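PDB 1IZ0: quinone oxidoreductase, which binds NADPH and probably uses it to reduce quinones. Local coordinates for residues 111-116 / 136-141; 115-120 / 240-245; 190-195 / 211-216. One frame throughout, in Å; residues are numbered along the deposited sequence.

Contact 1. Residues 111-116 / 136-141; sequences FLTAYL and GALGTA
Phe-111, Thr-113 and Ala-114 of helix 108-120 meet Leu-138 and Ala-141 of helix 137-148 in a buried, apolar helix-helix contact within the Rossmann-type nucleotide-binding domain. Helix 137-148 is the connection of a beta-alpha-beta crossover: it follows strand 128-131 and leads to strand 152-157, the parallel neighbour in the sheet. Gly-136 is its N-cap, and Ala-137 in its first turn binds NADPH in the cofactor complex of this protein. No hydrogen bond spans the two segments, so the evidence for the contact is steric. The segment axes approach to 8.8 Å with a signed crossing angle of -54°. The approach is tightest at one end, where the CA atoms of Phe-111 and Ala-141 lie 5.5 Å apart.

There the ring of Phe-111 is turned back to the neighbouring helix although its CB heads away from it: chi1 of -70° sets CG beside the backbone N, and from there the ring extends to Ala-141. One face receives the methyl of Ala-141 in a CH-pi contact, CB lying 3.6 Å from the Phe-111 ring centroid and 16° off the ring normal. Phe-107 meets this ring too, and the side chains of Gln-144 and Val-145 touch it. Between the two ends of the contact, Ala-114 CB lies 4.3 Å from Ala-141 C. Leu-138 divides its branches: CD2 lies 4.4 Å from Ala-114 CB, while the other methyl reaches Thr-113. The hydroxyl OG1 of Thr-113 is hydrogen-bonded to Val-109 O within its own helix, and its methyl faces the partner, CG2 standing 4.1 Å from Leu-138 CD1 where the two side chains cross at about a right angle.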
# COMPACT_ATOMS: atom_id res chain seq x y z
N PHE A 111 -4.40 1.37 -1.89
CA PHE A 111 -5.82 1.14 -2.05
C PHE A 111 -6.19 -0.22 -2.61
O PHE A 111 -7.20 -0.81 -2.21
CB PHE A 111 -6.42 2.28 -2.88
CG PHE A 111 -6.46 3.58 -2.14
CD1 PHE A 111 -7.65 4.03 -1.58
CD2 PHE A 111 -5.29 4.29 -1.91
CE1 PHE A 111 -7.66 5.18 -0.79
CE2 PHE A 111 -5.29 5.44 -1.13
CZ PHE A 111 -6.48 5.88 -0.56
N LEU A 112 -5.39 -0.73 -3.54
CA LEU A 112 -5.67 -2.04 -4.09
C LEU A 112 -5.45 -3.09 -3.00
O LEU A 112 -6.22 -4.04 -2.88
CB LEU A 112 -4.75 -2.32 -5.29
CG LEU A 112 -5.27 -1.70 -6.59
CD1 LEU A 112 -4.27 -1.89 -7.73
CD2 LEU A 112 -6.61 -2.34 -6.94
N THR A 113 -4.41 -2.88 -2.20
CA THR A 113 -4.11 -3.79 -1.10
C THR A 113 -5.22 -3.81 -0.06
O THR A 113 -5.64 -4.87 0.40
CB THR A 113 -2.80 -3.40 -0.39
OG1 THR A 113 -1.69 -3.62 -1.28
CG2 THR A 113 -2.61 -4.21 0.88
N ALA A 114 -5.68 -2.62 0.33
CA ALA A 114 -6.73 -2.52 1.33
C ALA A 114 -8.04 -3.14 0.85
O ALA A 114 -8.66 -3.92 1.57
CB ALA A 114 -6.96 -1.05 1.72
N TYR A 115 -8.46 -2.77 -0.35
CA TYR A 115 -9.71 -3.28 -0.89
C TYR A 115 -9.66 -4.79 -1.12
O TYR A 115 -10.56 -5.52 -0.68
CB TYR A 115 -10.06 -2.57 -2.20
CG TYR A 115 -11.32 -3.11 -2.86
CD1 TYR A 115 -11.26 -4.17 -3.76
CD2 TYR A 115 -12.57 -2.60 -2.52
CE1 TYR A 115 -12.42 -4.70 -4.32
CE2 TYR A 115 -13.74 -3.12 -3.07
CZ TYR A 115 -13.65 -4.18 -3.97
OH TYR A 115 -14.80 -4.72 -4.50
N LEU A 116 -8.62 -5.27 -1.79
CA LEU A 116 -8.53 -6.71 -2.06
C LEU A 116 -8.36 -7.51 -0.78
O LEU A 116 -8.78 -8.67 -0.70
CB LEU A 116 -7.37 -6.99 -3.03
CG LEU A 116 -7.65 -6.53 -4.46
CD1 LEU A 116 -6.39 -6.59 -5.31
CD2 LEU A 116 -8.75 -7.39 -5.07
N GLY A 136 -0.10 5.52 8.36
CA GLY A 136 0.81 5.28 7.26
C GLY A 136 0.11 5.22 5.92
O GLY A 136 -1.10 5.48 5.82
N ALA A 137 0.87 4.88 4.87
CA ALA A 137 0.32 4.80 3.53
C ALA A 137 -0.82 3.80 3.44
O ALA A 137 -1.93 4.15 3.06
CB ALA A 137 1.42 4.44 2.53
N LEU A 138 -0.54 2.55 3.81
CA LEU A 138 -1.56 1.51 3.75
C LEU A 138 -2.69 1.82 4.73
O LEU A 138 -3.88 1.72 4.40
CB LEU A 138 -0.95 0.15 4.09
CG LEU A 138 -1.65 -1.10 3.55
CD1 LEU A 138 -1.02 -2.34 4.19
CD2 LEU A 138 -3.14 -1.06 3.83
N GLY A 139 -2.32 2.20 5.95
CA GLY A 139 -3.29 2.50 6.99
C GLY A 139 -4.34 3.53 6.62
O GLY A 139 -5.54 3.27 6.72
N THR A 140 -3.89 4.71 6.20
CA THR A 140 -4.82 5.77 5.82
C THR A 140 -5.71 5.31 4.68
O THR A 140 -6.89 5.65 4.64
CB THR A 140 -4.07 7.04 5.38
OG1 THR A 140 -3.11 6.71 4.37
CG2 THR A 140 -3.37 7.68 6.57
N ALA A 141 -5.14 4.53 3.77
CA ALA A 141 -5.91 4.00 2.65
C ALA A 141 -6.93 3.00 3.18
O ALA A 141 -8.08 2.99 2.76
CB ALA A 141 -4.98 3.31 1.65

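Contact 2. Residues 115-120 / 240-245; sequences YLALKR and LGFWLT
Phe-242 and Arg-120 both carry CG anti to the backbone N, at chi1 -178° for the phenylalanine, and a bend at chi3 of Arg-120 (-61°) turns NE out of line with the otherwise extended chain. Phe-242 CD2 lies over one face of the Arg-120 guanidinium, 3.6 Å above its plane and offset toward its rim, with the guanidinium and ring planes 29° apart. At the guanidinium edge, in its plane, Gly-241 O is 2.7 Å from Arg-120 NH1. Further back, the aliphatic part of Arg-120 slides past Leu-240 in the opposite direction, CG standing 4.1 Å from Leu-240 CD2. An alanine in place of Arg-120 would probably leave the Gly-241 carbonyl without its cationic neighbour and the Phe-242 ring less restrained at CD2.

One turn earlier the helix also meets this ring. Ala-117 CB lies over one face, 4.1 Å above the plane of the Phe-242 ring, whereas Leu-116 CB is in plane at the edge, 3.9 Å from Phe-242 CE2. Leu-116 also crosses Leu-244 at about a right angle, and Leu-116 CD1 lies 3.7 Å from Leu-244 CD2. Phe-242 and Leu-244 both bind NADPH in the cofactor complex.

The contact joins the C-terminal turns of helix 108-120 to the chain leaving strand 238-241 for helix 244-247, and Val-215 of strand 212-216, the neighbouring strand, touches both Ala-117 and Phe-242.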
# COMPACT_ATOMS: atom_id res chain seq x y z
N TYR A 115 -8.46 -2.77 -0.35
CA TYR A 115 -9.71 -3.28 -0.89
C TYR A 115 -9.66 -4.79 -1.12
O TYR A 115 -10.56 -5.52 -0.68
CB TYR A 115 -10.06 -2.57 -2.20
CG TYR A 115 -11.32 -3.11 -2.86
CD1 TYR A 115 -11.26 -4.17 -3.76
CD2 TYR A 115 -12.57 -2.60 -2.52
CE1 TYR A 115 -12.42 -4.70 -4.32
CE2 TYR A 115 -13.74 -3.12 -3.07
CZ TYR A 115 -13.65 -4.18 -3.97
OH TYR A 115 -14.80 -4.72 -4.50
N LEU A 116 -8.62 -5.27 -1.79
CA LEU A 116 -8.53 -6.71 -2.06
C LEU A 116 -8.36 -7.51 -0.78
O LEU A 116 -8.78 -8.67 -0.70
CB LEU A 116 -7.37 -6.99 -3.03
CG LEU A 116 -7.65 -6.53 -4.46
CD1 LEU A 116 -6.39 -6.59 -5.31
CD2 LEU A 116 -8.75 -7.39 -5.07
N ALA A 117 -7.76 -6.91 0.24
CA ALA A 117 -7.58 -7.60 1.50
C ALA A 117 -8.94 -7.74 2.18
O ALA A 117 -9.31 -8.82 2.65
CB ALA A 117 -6.61 -6.82 2.40
N LEU A 118 -9.70 -6.64 2.24
CA LEU A 118 -11.01 -6.67 2.86
C LEU A 118 -11.97 -7.51 2.02
O LEU A 118 -12.76 -8.31 2.56
CB LEU A 118 -11.54 -5.24 3.03
CG LEU A 118 -10.80 -4.40 4.08
CD1 LEU A 118 -11.02 -2.91 3.83
CD2 LEU A 118 -11.28 -4.79 5.48
N LYS A 119 -11.91 -7.34 0.70
CA LYS A 119 -12.78 -8.09 -0.19
C LYS A 119 -12.55 -9.59 0.01
O LYS A 119 -13.50 -10.37 0.05
CB LYS A 119 -12.53 -7.71 -1.64
N ARG A 120 -11.29 -10.00 0.16
CA ARG A 120 -11.02 -11.42 0.35
C ARG A 120 -11.47 -11.94 1.71
O ARG A 120 -11.81 -13.12 1.84
CB ARG A 120 -9.53 -11.74 0.18
CG ARG A 120 -9.31 -13.26 0.15
CD ARG A 120 -7.86 -13.65 0.22
NE ARG A 120 -7.11 -13.12 -0.91
CZ ARG A 120 -5.79 -13.11 -0.97
NH1 ARG A 120 -5.08 -13.61 0.03
NH2 ARG A 120 -5.18 -12.59 -2.03
N LEU A 240 -5.65 -15.24 6.85
CA LEU A 240 -5.47 -15.19 5.41
C LEU A 240 -4.16 -14.49 5.06
O LEU A 240 -3.95 -13.34 5.43
CB LEU A 240 -6.63 -14.45 4.75
CG LEU A 240 -8.04 -14.94 5.10
CD1 LEU A 240 -8.40 -14.52 6.51
CD2 LEU A 240 -9.05 -14.35 4.12
N GLY A 241 -3.28 -15.21 4.37
CA GLY A 241 -2.02 -14.62 3.97
C GLY A 241 -2.35 -13.78 2.76
O GLY A 241 -3.19 -14.16 1.95
N PHE A 242 -1.69 -12.63 2.62
CA PHE A 242 -1.98 -11.76 1.50
C PHE A 242 -0.74 -11.20 0.82
O PHE A 242 0.19 -10.75 1.47
CB PHE A 242 -2.88 -10.61 1.98
CG PHE A 242 -3.29 -9.65 0.90
CD1 PHE A 242 -2.41 -8.68 0.44
CD2 PHE A 242 -4.54 -9.77 0.30
CE1 PHE A 242 -2.77 -7.84 -0.60
CE2 PHE A 242 -4.91 -8.93 -0.75
CZ PHE A 242 -4.03 -7.96 -1.20
N TRP A 243 -0.75 -11.23 -0.51
CA TRP A 243 0.34 -10.68 -1.31
C TRP A 243 -0.28 -10.16 -2.60
O TRP A 243 -0.80 -10.93 -3.41
CB TRP A 243 1.40 -11.75 -1.60
CG TRP A 243 2.59 -11.17 -2.31
CD1 TRP A 243 3.05 -9.89 -2.21
CD2 TRP A 243 3.46 -11.85 -3.22
NE1 TRP A 243 4.16 -9.73 -3.01
CE2 TRP A 243 4.43 -10.91 -3.65
CE3 TRP A 243 3.52 -13.16 -3.73
CZ2 TRP A 243 5.45 -11.24 -4.55
CZ3 TRP A 243 4.53 -13.48 -4.64
CH2 TRP A 243 5.48 -12.52 -5.04
N LEU A 244 -0.22 -8.84 -2.78
CA LEU A 244 -0.81 -8.16 -3.94
C LEU A 244 -0.36 -8.60 -5.34
O LEU A 244 -1.19 -8.88 -6.20
CB LEU A 244 -0.59 -6.65 -3.77
CG LEU A 244 -1.34 -5.57 -4.55
CD1 LEU A 244 -0.60 -5.26 -5.82
CD2 LEU A 244 -2.77 -6.00 -4.83
N THR A 245 0.95 -8.67 -5.55
CA THR A 245 1.52 -9.01 -6.85
C THR A 245 0.80 -10.09 -7.65
O THR A 245 0.31 -9.82 -8.74
CB THR A 245 3.02 -9.37 -6.70
OG1 THR A 245 3.72 -8.24 -6.16
CG2 THR A 245 3.63 -9.73 -8.05

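Contact 3. Residues 190-195 / 211-216; sequences LDLVLE and GGRLVY
Four backbone hydrogen bonds tie Asp-191, Val-193 and Glu-195 to Arg-213 and Val-215 as neighbouring parallel strands, whose directions differ by 13°. Arg-213 N donates to Asp-191 O (2.8 Å) and Val-193 N to Arg-213 O (3.0 Å). The straightest of the four runs from Val-215 N to Val-193 O at 2.8 Å, with an N-H...O angle of 174°. Glu-195 N closes the ladder on Val-215 O, 2.9 Å away.

Near Gly-211 the Arg-213 side chain folds back over the partner backbone. Its CG occupies the crowded position between backbone N and carbonyl carbon (chi1 38°), and further bends at chi2 and chi3 let NE donate to Gly-211 O at 2.8 Å. Asp-191 O and Leu-192 CD1 lie over one guanidinium face. A water bonded to Asp-191 OD1 reaches Arg-213 NH2 weakly. Beyond the pair, NH2 forms a salt bridge with Glu-127 and NH1 bonds to Ala-121 O, while Asp-191 OD2 accepts from Lys-128 N.

Outward, Leu-194 and Val-215 lie side by side, CD2 of the leucine 4.0 Å from CB of the valine. On the other face, Leu-214 CD1 packs 3.4 Å from Glu-195 CG, whose carboxylate, bonded to Ser-204, Gln-132 and Gly-198, is probably stabilised in its buried place. Leu-192 and Val-215 touch helix 108-120, whereas Leu-214 and Glu-195 touch Val-201 of helix 201-205, the link of this beta-alpha-beta crossover. The chemistry thus implies a register fixed by backbone bonds, with side chains adding apolar packing on both faces.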
# COMPACT_ATOMS: atom_id res chain seq x y z
N LEU A 190 -13.34 -7.92 17.50
CA LEU A 190 -13.33 -7.50 16.11
C LEU A 190 -13.69 -8.63 15.15
O LEU A 190 -13.46 -9.81 15.44
CB LEU A 190 -11.96 -6.94 15.76
CG LEU A 190 -11.50 -5.83 16.71
CD1 LEU A 190 -10.05 -5.50 16.46
CD2 LEU A 190 -12.38 -4.60 16.53
N ASP A 191 -14.26 -8.24 14.02
CA ASP A 191 -14.64 -9.17 12.96
C ASP A 191 -13.43 -9.37 12.04
O ASP A 191 -13.20 -10.47 11.54
CB ASP A 191 -15.81 -8.60 12.14
CG ASP A 191 -17.09 -8.49 12.95
OD1 ASP A 191 -17.54 -9.53 13.48
OD2 ASP A 191 -17.65 -7.37 13.06
N LEU A 192 -12.67 -8.30 11.84
CA LEU A 192 -11.50 -8.33 10.98
C LEU A 192 -10.30 -7.57 11.54
O LEU A 192 -10.44 -6.59 12.28
CB LEU A 192 -11.82 -7.71 9.61
CG LEU A 192 -12.84 -8.34 8.66
CD1 LEU A 192 -14.23 -7.90 9.03
CD2 LEU A 192 -12.53 -7.89 7.24
N VAL A 193 -9.11 -8.03 11.17
CA VAL A 193 -7.88 -7.39 11.57
C VAL A 193 -6.96 -7.37 10.35
O VAL A 193 -6.76 -8.41 9.72
CB VAL A 193 -7.17 -8.15 12.71
CG1 VAL A 193 -5.79 -7.53 12.96
CG2 VAL A 193 -8.01 -8.09 13.99
N LEU A 194 -6.44 -6.20 10.00
CA LEU A 194 -5.51 -6.08 8.88
C LEU A 194 -4.16 -6.00 9.56
O LEU A 194 -3.78 -4.95 10.08
CB LEU A 194 -5.78 -4.81 8.06
CG LEU A 194 -7.13 -4.75 7.33
CD1 LEU A 194 -7.22 -3.46 6.51
CD2 LEU A 194 -7.28 -5.96 6.42
N GLU A 195 -3.46 -7.13 9.58
CA GLU A 195 -2.16 -7.25 10.23
C GLU A 195 -0.94 -6.84 9.42
O GLU A 195 -0.63 -7.48 8.42
CB GLU A 195 -1.96 -8.71 10.66
CG GLU A 195 -2.21 -8.98 12.12
CD GLU A 195 -1.17 -8.32 13.00
OE1 GLU A 195 0.03 -8.49 12.72
OE2 GLU A 195 -1.57 -7.64 13.96
N GLY A 211 -16.00 -16.07 14.34
CA GLY A 211 -16.05 -15.87 12.90
C GLY A 211 -15.07 -14.82 12.40
O GLY A 211 -15.06 -14.48 11.21
N GLY A 212 -14.23 -14.32 13.30
CA GLY A 212 -13.28 -13.28 12.91
C GLY A 212 -12.19 -13.70 11.95
O GLY A 212 -11.83 -14.88 11.87
N ARG A 213 -11.66 -12.75 11.19
CA ARG A 213 -10.58 -13.08 10.27
C ARG A 213 -9.46 -12.06 10.25
O ARG A 213 -9.69 -10.84 10.19
CB ARG A 213 -11.11 -13.33 8.85
CG ARG A 213 -12.24 -12.44 8.40
CD ARG A 213 -13.52 -13.26 8.21
NE ARG A 213 -14.58 -12.77 9.09
CZ ARG A 213 -15.47 -11.83 8.77
NH1 ARG A 213 -15.44 -11.25 7.57
NH2 ARG A 213 -16.39 -11.48 9.66
N LEU A 214 -8.24 -12.58 10.30
CA LEU A 214 -7.03 -11.79 10.27
C LEU A 214 -6.36 -11.91 8.90
O LEU A 214 -6.17 -13.02 8.40
CB LEU A 214 -6.06 -12.27 11.36
CG LEU A 214 -4.77 -11.47 11.56
CD1 LEU A 214 -4.48 -11.35 13.05
CD2 LEU A 214 -3.61 -12.15 10.82
N VAL A 215 -6.04 -10.77 8.30
CA VAL A 215 -5.38 -10.75 7.00
C VAL A 215 -3.93 -10.39 7.25
O VAL A 215 -3.62 -9.30 7.71
CB VAL A 215 -6.01 -9.69 6.07
CG1 VAL A 215 -5.34 -9.73 4.72
CG2 VAL A 215 -7.50 -9.93 5.93
N TYR A 216 -3.03 -11.33 6.98
CA TYR A 216 -1.62 -11.09 7.21
C TYR A 216 -0.98 -10.41 6.01
O TYR A 216 -0.70 -11.04 4.99
CB TYR A 216 -0.92 -12.42 7.52
CG TYR A 216 0.41 -12.27 8.20
CD1 TYR A 216 1.58 -12.06 7.46
CD2 TYR A 216 0.52 -12.35 9.59
CE1 TYR A 216 2.82 -11.94 8.08
CE2 TYR A 216 1.76 -12.24 10.22
CZ TYR A 216 2.90 -12.03 9.46
OH TYR A 216 4.13 -11.93 10.09
O HOH W 1 -16.78 -12.08 12.98

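Contacts 1 and 3 are buried, whereas contact 2 is only partly so, with Gly-241 exposed at its margin. Contacts 1 and 2 share helix 108-120, including Tyr-115 and Leu-116; they also touch directly, Thr-113 packing on Phe-242 and Leu-244. Contacts 2 and 3 meet through the parallel sheet, where strand 238-241 lies next to strand 212-216 and Leu-240 pairs with Leu-214 and Tyr-216. The chemistry follows the place: methyl and ring packing between helices in contact 1, mixed guanidinium, aromatic and aliphatic packing at the edge in contact 2, a backbone hydrogen-bond ladder in contact 3. Contacts 1 and 3 do not touch, their nearest atoms being about 5 Å apart.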